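Local structure of putative hydrogenase expression/formation protein hupG (Rhodopseudomonas palustris, 2QSI) at residues A[47-53]-A[90-94]. The protein is of unknown function but, as a thioredoxin-fold member of the HupG/HyaE family, probably takes part in the expression or formation of hydrogenase. Residues are numbered along the deposited sequence.
Sequences FPEAADL and CPSLA
A cis-proline loop facing the start of a helix, as in the thioredoxin fold, defines this contact. The peptide bond between Cys90 and Pro91 is cis, and strand 92-94 follows directly in extended conformation. On the other side, a type I turn from Phe47 to Ala50, closed by Ala50 N to Phe47 O at 3.0 Å, leads into helix 50-62. The closest CA pair is Ala50 and Pro91, 5.5 Å apart. No hydrogen bond links the segments; the 323 Å² they bury is mainly apolar.

Pro91 loses the most surface, 87 Å². Pro91 CB lies 3.7 Å from Ala50 CB and 4.2 Å from Leu53 CD2, while Pro91 CD meets Phe47 CD1 at 4.0 Å and Glu49 OE2 at 3.6 Å. Leu53, next with 75 Å², is one helical turn beyond Ala50; with chi1 t and chi2 p, its CD2 also reaches Leu93 CD2 at 3.9 Å. Leu93 and Leu53 both touch Phe39 of the neighbouring strand 35-40, and both pack on Tyr114 of the second subunit, whose strand pairs antiparallel with 92-94 and continues the sheet.

Phe47 marks the pocket end. Both it and Cys90 line the site of a bound dithiothreitol, probably a crystallisation additive, which is covalently linked to Cys90 SG. Cys90 O also accepts a hydrogen bond from Lys107 of the second subunit. The CA-to-CB bond of Phe47 points toward 90-94, and chi1 m sets its ring beside Cys90: Cys90 CB sits over one face, 4.5 Å from Phe47 CZ, and Phe47 CE1 comes within 3.2 Å of Cys90 O.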
ATOM      1  N   PHE A  47     -19.988  22.766   1.270  1.00 17.03           N
ATOM      2  CA  PHE A  47     -19.505  22.171   0.013  1.00 17.32           C
ATOM      3  C   PHE A  47     -20.652  21.534  -0.810  1.00 17.33           C
ATOM      4  O   PHE A  47     -20.635  20.321  -1.142  1.00 16.79           O
ATOM      5  CB  PHE A  47     -18.469  21.092   0.327  1.00 17.19           C
ATOM      6  CG  PHE A  47     -17.352  21.564   1.216  1.00 16.40           C
ATOM      7  CD1 PHE A  47     -16.328  22.350   0.711  1.00 19.05           C
ATOM      8  CD2 PHE A  47     -17.317  21.231   2.554  1.00 17.10           C
ATOM      9  CE1 PHE A  47     -15.292  22.782   1.534  1.00 19.11           C
ATOM     10  CE2 PHE A  47     -16.288  21.688   3.378  1.00 15.52           C
ATOM     11  CZ  PHE A  47     -15.281  22.443   2.858  1.00 17.83           C
ATOM     12  N   PRO A  48     -21.637  22.350  -1.180  1.00 16.72           N
ATOM     13  CA  PRO A  48     -22.786  21.774  -1.894  1.00 16.83           C
ATOM     14  C   PRO A  48     -22.384  21.165  -3.250  1.00 16.27           C
ATOM     15  O   PRO A  48     -22.966  20.164  -3.691  1.00 15.36           O
ATOM     16  CB  PRO A  48     -23.727  22.972  -2.076  1.00 16.70           C
ATOM     17  CG  PRO A  48     -22.873  24.153  -1.993  1.00 17.69           C
ATOM     18  CD  PRO A  48     -21.771  23.817  -1.009  1.00 16.76           C
ATOM     19  N   GLU A  49     -21.342  21.718  -3.855  1.00 16.44           N
ATOM     20  CA  GLU A  49     -20.840  21.232  -5.154  1.00 16.74           C
ATOM     21  C   GLU A  49     -20.223  19.825  -5.077  1.00 16.38           C
ATOM     22  O   GLU A  49     -20.003  19.191  -6.119  1.00 16.13           O
ATOM     23  CB  GLU A  49     -19.828  22.233  -5.740  1.00 17.99           C
ATOM     24  CG  GLU A  49     -18.446  22.226  -5.074  1.00 19.44           C
ATOM     25  CD  GLU A  49     -18.344  22.936  -3.733  1.00 24.22           C
ATOM     26  OE1 GLU A  49     -19.351  23.522  -3.197  1.00 21.02           O
ATOM     27  OE2 GLU A  49     -17.199  22.930  -3.237  1.00 25.67           O
ATOM     28  N   ALA A  50     -19.932  19.340  -3.863  1.00 14.95           N
ATOM     29  CA  ALA A  50     -19.441  17.965  -3.658  1.00 14.80           C
ATOM     30  C   ALA A  50     -20.435  16.944  -4.191  1.00 14.56           C
ATOM     31  O   ALA A  50     -20.054  15.883  -4.668  1.00 14.60           O
ATOM     32  CB  ALA A  50     -19.131  17.696  -2.184  1.00 13.70           C
ATOM     33  N   ALA A  51     -21.710  17.266  -4.137  1.00 14.46           N
ATOM     34  CA  ALA A  51     -22.725  16.383  -4.736  1.00 14.37           C
ATOM     35  C   ALA A  51     -22.515  16.197  -6.255  1.00 14.62           C
ATOM     36  O   ALA A  51     -22.859  15.157  -6.818  1.00 13.95           O
ATOM     37  CB  ALA A  51     -24.149  16.915  -4.448  1.00 13.74           C
ATOM     38  N   ASP A  52     -21.982  17.214  -6.921  1.00 15.15           N
ATOM     39  CA  ASP A  52     -21.699  17.105  -8.346  1.00 15.68           C
ATOM     40  C   ASP A  52     -20.606  16.080  -8.632  1.00 15.88           C
ATOM     41  O   ASP A  52     -20.683  15.319  -9.636  1.00 15.20           O
ATOM     42  CB  ASP A  52     -21.317  18.455  -8.930  1.00 16.32           C
ATOM     43  CG  ASP A  52     -22.456  19.471  -8.860  1.00 20.24           C
ATOM     44  OD1 ASP A  52     -23.641  19.082  -8.936  1.00 23.83           O
ATOM     45  OD2 ASP A  52     -22.153  20.668  -8.750  1.00 24.77           O
ATOM     46  N   LEU A  53     -19.613  16.041  -7.740  1.00 15.14           N
ATOM     47  CA  LEU A  53     -18.516  15.072  -7.823  1.00 15.25           C
ATOM     48  C   LEU A  53     -19.041  13.682  -7.524  1.00 15.39           C
ATOM     49  O   LEU A  53     -18.651  12.710  -8.165  1.00 16.91           O
ATOM     50  CB  LEU A  53     -17.403  15.435  -6.807  1.00 15.60           C
ATOM     51  CG  LEU A  53     -16.225  14.442  -6.690  1.00 14.33           C
ATOM     52  CD1 LEU A  53     -15.750  13.982  -8.067  1.00 15.59           C
ATOM     53  CD2 LEU A  53     -15.094  15.062  -5.930  1.00 14.09           C
ATOM     54  N   CYS A  90     -11.629  19.619   0.964  1.00 14.66           N
ATOM     55  CA  CYS A  90     -12.783  18.922   0.426  1.00 14.93           C
ATOM     56  C   CYS A  90     -13.538  19.848  -0.510  1.00 14.87           C
ATOM     57  O   CYS A  90     -13.396  21.067  -0.435  1.00 14.26           O
ATOM     58  CB  CYS A  90     -13.740  18.440   1.523  1.00 15.56           C
ATOM     59  SG  CYS A  90     -12.882  17.407   2.664  1.00 18.44           S
ATOM     60  N   PRO A  91     -14.262  19.278  -1.466  1.00 13.61           N
ATOM     61  CA  PRO A  91     -14.256  17.858  -1.839  1.00 13.51           C
ATOM     62  C   PRO A  91     -12.958  17.512  -2.583  1.00 12.81           C
ATOM     63  O   PRO A  91     -12.322  18.397  -3.177  1.00 14.56           O
ATOM     64  CB  PRO A  91     -15.476  17.718  -2.755  1.00 12.84           C
ATOM     65  CG  PRO A  91     -15.719  19.103  -3.283  1.00 14.44           C
ATOM     66  CD  PRO A  91     -15.135  20.093  -2.325  1.00 13.56           C
ATOM     67  N   SER A  92     -12.552  16.252  -2.495  1.00 13.24           N
ATOM     68  CA  SER A  92     -11.404  15.717  -3.196  1.00 12.58           C
ATOM     69  C   SER A  92     -11.648  14.237  -3.533  1.00 12.22           C
ATOM     70  O   SER A  92     -12.416  13.566  -2.860  1.00 10.87           O
ATOM     71  CB  SER A  92     -10.121  15.780  -2.308  1.00 14.17           C
ATOM     72  OG  SER A  92      -9.591  17.098  -2.219  1.00 13.45           O
ATOM     73  N   LEU A  93     -10.945  13.760  -4.556  1.00 10.98           N
ATOM     74  CA  LEU A  93     -10.684  12.331  -4.737  1.00  9.53           C
ATOM     75  C   LEU A  93      -9.222  11.997  -4.365  1.00  9.65           C
ATOM     76  O   LEU A  93      -8.281  12.617  -4.896  1.00 11.91           O
ATOM     77  CB  LEU A  93     -10.928  11.936  -6.178  1.00 10.72           C
ATOM     78  CG  LEU A  93     -12.296  12.269  -6.742  1.00  8.30           C
ATOM     79  CD1 LEU A  93     -12.403  11.760  -8.170  1.00  6.68           C
ATOM     80  CD2 LEU A  93     -13.355  11.579  -5.861  1.00 10.38           C
ATOM     81  N   ALA A  94      -9.018  11.012  -3.505  1.00  6.75           N
ATOM     82  CA  ALA A  94      -7.677  10.483  -3.246  1.00  7.63           C
ATOM     83  C   ALA A  94      -7.588   9.124  -3.924  1.00  7.79           C
ATOM     84  O   ALA A  94      -8.401   8.250  -3.625  1.00  7.48           O
ATOM     85  CB  ALA A  94      -7.431  10.341  -1.749  1.00  6.55           C
TER